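Local coordinates for solute-binding protein (Thermoactinomyces vulgaris, PDB 2ZYO) that binds maltodextrins such as maltotetraose as an extracellular solute-binding protein, probably delivering them for uptake across the cell membrane, at residues F174-V188 against L267-I279. Sequence-based numbering, arbitrary orientation.
With GLC (alpha-D-glucopyranose), chain B; GLC (alpha-D-glucopyranose), chain C.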
# COMPACT_ATOMS: atom_id res chain seq x y z
N PHE A 174 0.00 1.71 13.20
CA PHE A 174 -1.24 1.03 12.78
C PHE A 174 -1.17 0.44 11.37
O PHE A 174 -1.83 -0.56 11.09
CB PHE A 174 -2.42 1.99 12.91
CG PHE A 174 -3.76 1.38 12.55
CD1 PHE A 174 -4.28 0.32 13.29
CD2 PHE A 174 -4.50 1.90 11.49
CE1 PHE A 174 -5.52 -0.23 12.96
CE2 PHE A 174 -5.74 1.35 11.16
CZ PHE A 174 -6.25 0.29 11.90
N TYR A 175 -0.39 1.06 10.49
CA TYR A 175 -0.20 0.49 9.16
C TYR A 175 0.31 -0.95 9.25
O TYR A 175 -0.13 -1.83 8.49
CB TYR A 175 0.75 1.34 8.30
CG TYR A 175 1.01 0.69 6.96
CD1 TYR A 175 0.10 0.84 5.91
CD2 TYR A 175 2.13 -0.12 6.76
CE1 TYR A 175 0.32 0.21 4.69
CE2 TYR A 175 2.35 -0.75 5.55
CZ TYR A 175 1.44 -0.58 4.51
OH TYR A 175 1.66 -1.21 3.31
N TYR A 176 1.22 -1.19 10.19
CA TYR A 176 1.86 -2.49 10.35
C TYR A 176 1.04 -3.45 11.20
O TYR A 176 1.00 -4.65 10.93
CB TYR A 176 3.27 -2.32 10.92
CG TYR A 176 4.22 -1.63 9.96
CD1 TYR A 176 5.01 -2.36 9.08
CD2 TYR A 176 4.31 -0.23 9.92
CE1 TYR A 176 5.87 -1.73 8.19
CE2 TYR A 176 5.17 0.41 9.03
CZ TYR A 176 5.95 -0.35 8.17
OH TYR A 176 6.80 0.27 7.29
N THR A 177 0.37 -2.90 12.22
CA THR A 177 -0.37 -3.72 13.17
C THR A 177 -1.80 -4.00 12.72
O THR A 177 -2.54 -4.71 13.41
CB THR A 177 -0.43 -3.05 14.56
OG1 THR A 177 -1.12 -1.81 14.45
CG2 THR A 177 0.96 -2.82 15.10
N TYR A 178 -2.20 -3.46 11.57
CA TYR A 178 -3.56 -3.66 11.08
C TYR A 178 -4.02 -5.12 11.13
O TYR A 178 -5.15 -5.39 11.53
CB TYR A 178 -3.74 -3.10 9.67
CG TYR A 178 -5.14 -3.32 9.13
CD1 TYR A 178 -6.23 -2.65 9.68
CD2 TYR A 178 -5.37 -4.21 8.09
CE1 TYR A 178 -7.52 -2.85 9.19
CE2 TYR A 178 -6.65 -4.43 7.60
CZ TYR A 178 -7.72 -3.74 8.16
OH TYR A 178 -9.00 -3.94 7.68
N PHE A 179 -3.14 -6.04 10.74
CA PHE A 179 -3.51 -7.46 10.70
C PHE A 179 -3.99 -7.98 12.05
O PHE A 179 -4.85 -8.85 12.11
CB PHE A 179 -2.38 -8.33 10.11
CG PHE A 179 -1.28 -8.67 11.08
CD1 PHE A 179 -1.27 -9.90 11.74
CD2 PHE A 179 -0.23 -7.78 11.30
CE1 PHE A 179 -0.24 -10.22 12.63
CE2 PHE A 179 0.80 -8.09 12.19
CZ PHE A 179 0.80 -9.32 12.86
N LEU A 180 -3.44 -7.42 13.13
CA LEU A 180 -3.86 -7.79 14.49
C LEU A 180 -5.29 -7.33 14.78
O LEU A 180 -6.04 -8.03 15.46
CB LEU A 180 -2.89 -7.24 15.53
CG LEU A 180 -1.45 -7.76 15.49
CD1 LEU A 180 -0.54 -6.93 16.39
CD2 LEU A 180 -1.38 -9.23 15.87
N PHE A 181 -5.64 -6.15 14.28
CA PHE A 181 -7.00 -5.62 14.44
C PHE A 181 -7.99 -6.36 13.54
O PHE A 181 -9.07 -6.75 13.99
CB PHE A 181 -7.02 -4.11 14.16
CG PHE A 181 -6.33 -3.29 15.22
CD1 PHE A 181 -7.07 -2.70 16.23
CD2 PHE A 181 -4.95 -3.12 15.20
CE1 PHE A 181 -6.44 -1.94 17.22
CE2 PHE A 181 -4.31 -2.36 16.19
CZ PHE A 181 -5.06 -1.77 17.20
N ALA A 182 -7.60 -6.57 12.28
CA ALA A 182 -8.43 -7.30 11.32
C ALA A 182 -8.73 -8.72 11.79
O ALA A 182 -9.84 -9.23 11.58
CB ALA A 182 -7.78 -7.31 9.95
N ALA A 183 -7.75 -9.36 12.42
CA ALA A 183 -7.90 -10.71 12.97
C ALA A 183 -9.04 -10.81 13.97
O ALA A 183 -9.71 -11.84 14.07
CB ALA A 183 -6.60 -11.17 13.61
N LYS A 184 -9.27 -9.72 14.71
CA LYS A 184 -10.30 -9.69 15.74
C LYS A 184 -11.66 -9.25 15.19
O LYS A 184 -12.66 -9.30 15.90
CB LYS A 184 -9.88 -8.78 16.90
CG LYS A 184 -8.46 -9.01 17.41
CD LYS A 184 -8.20 -10.47 17.79
CE LYS A 184 -6.73 -10.70 18.06
NZ LYS A 184 -6.46 -12.12 18.45
N GLY A 185 -11.67 -8.84 13.92
CA GLY A 185 -12.89 -8.37 13.25
C GLY A 185 -13.08 -6.86 13.29
O GLY A 185 -14.15 -6.36 12.96
N ALA A 186 -12.04 -6.14 13.69
CA ALA A 186 -12.09 -4.68 13.79
C ALA A 186 -11.93 -4.01 12.43
O ALA A 186 -11.15 -4.48 11.58
CB ALA A 186 -11.03 -4.17 14.75
N ALA A 187 -12.67 -2.93 12.22
CA ALA A 187 -12.60 -2.14 11.00
C ALA A 187 -12.25 -0.69 11.33
O ALA A 187 -12.50 -0.23 12.45
CB ALA A 187 -13.91 -2.22 10.24
N VAL A 188 -11.68 0.03 10.36
CA VAL A 188 -11.44 1.47 10.53
C VAL A 188 -12.76 2.23 10.39
O VAL A 188 -13.19 2.90 11.33
CB VAL A 188 -10.40 2.01 9.52
CG1 VAL A 188 -10.08 3.47 9.84
CG2 VAL A 188 -9.13 1.17 9.53
N LEU A 267 2.36 -13.61 6.26
CA LEU A 267 2.22 -13.66 7.71
C LEU A 267 1.55 -14.96 8.12
O LEU A 267 0.65 -15.44 7.41
CB LEU A 267 1.42 -12.46 8.22
CG LEU A 267 2.00 -11.06 7.97
CD1 LEU A 267 1.07 -10.01 8.54
CD2 LEU A 267 3.40 -10.91 8.54
N PRO A 268 2.00 -15.56 9.23
CA PRO A 268 1.40 -16.79 9.74
C PRO A 268 -0.10 -16.63 10.00
O PRO A 268 -0.56 -15.54 10.32
CB PRO A 268 2.14 -17.01 11.06
CG PRO A 268 3.46 -16.34 10.87
CD PRO A 268 3.12 -15.12 10.08
N LYS A 269 -0.85 -17.72 9.86
CA LYS A 269 -2.29 -17.68 10.09
C LYS A 269 -2.59 -17.25 11.52
O LYS A 269 -1.92 -17.68 12.47
CB LYS A 269 -2.94 -19.02 9.76
CG LYS A 269 -2.97 -19.32 8.27
CD LYS A 269 -3.79 -20.55 7.94
CE LYS A 269 -3.89 -20.72 6.43
NZ LYS A 269 -4.66 -21.94 6.06
N ILE A 270 -3.58 -16.37 11.65
CA ILE A 270 -3.94 -15.79 12.94
C ILE A 270 -5.43 -16.01 13.20
O ILE A 270 -6.26 -15.80 12.31
CB ILE A 270 -3.55 -14.28 13.01
CG1 ILE A 270 -3.89 -13.70 14.39
CG2 ILE A 270 -4.19 -13.49 11.86
CD1 ILE A 270 -3.22 -12.36 14.69
N ASP A 271 -5.74 -16.44 14.42
CA ASP A 271 -7.11 -16.79 14.82
C ASP A 271 -7.78 -17.71 13.80
O ASP A 271 -8.96 -17.56 13.47
CB ASP A 271 -7.93 -15.51 15.09
CG ASP A 271 -7.40 -14.72 16.27
OD1 ASP A 271 -7.20 -15.32 17.35
OD2 ASP A 271 -7.17 -13.50 16.13
N GLY A 272 -7.00 -18.67 13.29
CA GLY A 272 -7.49 -19.70 12.38
C GLY A 272 -7.64 -19.32 10.92
O GLY A 272 -8.02 -20.16 10.10
N LYS A 273 -7.33 -18.07 10.59
CA LYS A 273 -7.50 -17.56 9.22
C LYS A 273 -6.25 -16.92 8.65
O LYS A 273 -5.30 -16.64 9.39
CB LYS A 273 -8.65 -16.55 9.17
CG LYS A 273 -10.05 -17.13 9.34
CD LYS A 273 -11.12 -16.11 8.99
CE LYS A 273 -11.05 -14.87 9.87
NZ LYS A 273 -12.05 -13.83 9.49
N ASP A 274 -6.25 -16.67 7.34
CA ASP A 274 -5.20 -15.90 6.69
C ASP A 274 -5.12 -14.51 7.33
O ASP A 274 -6.14 -13.91 7.64
CB ASP A 274 -5.49 -15.74 5.20
CG ASP A 274 -5.44 -17.06 4.44
OD1 ASP A 274 -4.48 -17.83 4.63
OD2 ASP A 274 -6.36 -17.30 3.64
N ALA A 275 -3.90 -14.03 7.53
CA ALA A 275 -3.69 -12.67 8.01
C ALA A 275 -4.14 -11.67 6.94
O ALA A 275 -3.92 -11.88 5.75
CB ALA A 275 -2.24 -12.44 8.38
N GLN A 276 -4.79 -10.61 7.39
CA GLN A 276 -5.30 -9.57 6.50
C GLN A 276 -4.49 -8.29 6.70
O GLN A 276 -4.59 -7.64 7.74
CB GLN A 276 -6.77 -9.28 6.77
CG GLN A 276 -7.70 -10.45 6.54
CD GLN A 276 -9.13 -10.10 6.90
OE1 GLN A 276 -9.81 -9.36 6.18
NE2 GLN A 276 -9.61 -10.64 8.02
N THR A 277 -3.71 -7.95 5.69
CA THR A 277 -2.89 -6.74 5.72
C THR A 277 -3.53 -5.67 4.85
O THR A 277 -4.42 -5.95 4.04
CB THR A 277 -1.48 -7.03 5.18
OG1 THR A 277 -1.58 -7.69 3.91
CG2 THR A 277 -0.71 -7.91 6.13
N PHE A 278 -3.09 -4.43 5.04
CA PHE A 278 -3.41 -3.37 4.09
C PHE A 278 -2.67 -3.65 2.78
O PHE A 278 -1.54 -4.14 2.79
CB PHE A 278 -2.97 -2.01 4.61
CG PHE A 278 -3.92 -1.39 5.60
CD1 PHE A 278 -5.30 -1.38 5.37
CD2 PHE A 278 -3.43 -0.76 6.74
CE1 PHE A 278 -6.17 -0.78 6.28
CE2 PHE A 278 -4.29 -0.16 7.66
CZ PHE A 278 -5.66 -0.17 7.43
N ILE A 279 -3.31 -3.34 1.66
CA ILE A 279 -2.60 -3.28 0.39
C ILE A 279 -2.62 -1.84 -0.13
O ILE A 279 -3.59 -1.11 0.09
CB ILE A 279 -3.14 -4.28 -0.66
CG1 ILE A 279 -4.61 -4.02 -0.98
CG2 ILE A 279 -2.93 -5.72 -0.19
CD1 ILE A 279 -5.04 -4.47 -2.37
C1 GLC B . 5.32 2.13 3.72
C2 GLC B . 4.08 2.45 2.85
C3 GLC B . 3.23 3.60 3.42
C4 GLC B . 3.01 3.46 4.92
C5 GLC B . 4.36 3.24 5.62
C6 GLC B . 4.23 3.08 7.12
O1 GLC B . 6.31 3.08 3.58
O2 GLC B . 4.49 2.77 1.52
O3 GLC B . 1.96 3.61 2.77
O4 GLC B . 2.39 4.65 5.44
O5 GLC B . 4.97 2.04 5.11
O6 GLC B . 4.54 4.29 7.80
C1 GLC C . 1.04 4.51 5.79
C2 GLC C . 0.22 5.62 5.13
C3 GLC C . 0.58 6.98 5.73
C4 GLC C . 0.41 6.94 7.25
C5 GLC C . 1.21 5.78 7.85
C6 GLC C . 0.97 5.60 9.33
O2 GLC C . 0.48 5.64 3.73
O3 GLC C . -0.23 7.99 5.17
O4 GLC C . 0.85 8.16 7.82
O5 GLC C . 0.84 4.53 7.20
O6 GLC C . 2.18 5.69 10.06
O HOH W 1 -0.75 -3.72 6.66
O HOH W 2 0.60 -3.86 4.24
O HOH W 3 -5.40 -10.55 10.09
O HOH W 4 -11.58 -9.46 9.67
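Phe278 packs its ring flat on Tyr178 in a face-to-face stack. The centroids lie 3.9 Å apart and the planes are 12° from parallel. Ala182 CB covers the opposite face of the Tyr178 ring. With CG anti to the backbone N (chi1 179°), the Tyr178 ring lies beside its own carbonyl carbon and meets Phe278. Phe278 also turns an edge to the face of Phe174 in an offset edge-to-face pair, planes at 78°, so the three rings form an aromatic cluster. With an alanine at Tyr178, the Phe278 ring would probably lose its stacking partner on that face and be freer to turn.

Phe179 is the second centre. Leu267 CD1 sits over one face of its ring, 3.8 Å from the centroid, in a CH-pi contact. Leu180 CG covers the other face. Phe179 CA makes a CA-H...O contact with Gln276 O at 3.2 Å. That oxygen is buried and has no conventional hydrogen-bond partner. Ile270 CD1 reaches Leu180 CD2 and Ala183 CB. Lys184 NZ forms a salt bridge with Asp271, bonding to OD2 at 2.8 Å on its syn lone pair; Glu214 is a second salt-bridge partner.

No direct backbone hydrogen bond joins the segments; waters do. One links Tyr175 O to Phe278 N, another Phe179 O to Gln276 N. Tyr175 sets its ring face against the bound glucose, with C4 over its centre.

Helix 174-183 thus rests on the approach to strand 278-287 and brings Tyr175 and Tyr176 into the glycan pocket. Val131 of strand 120-136 touches both tyrosines. Helix 360-371 packs on Phe174, and helix 206-220 on Leu180 and Phe181.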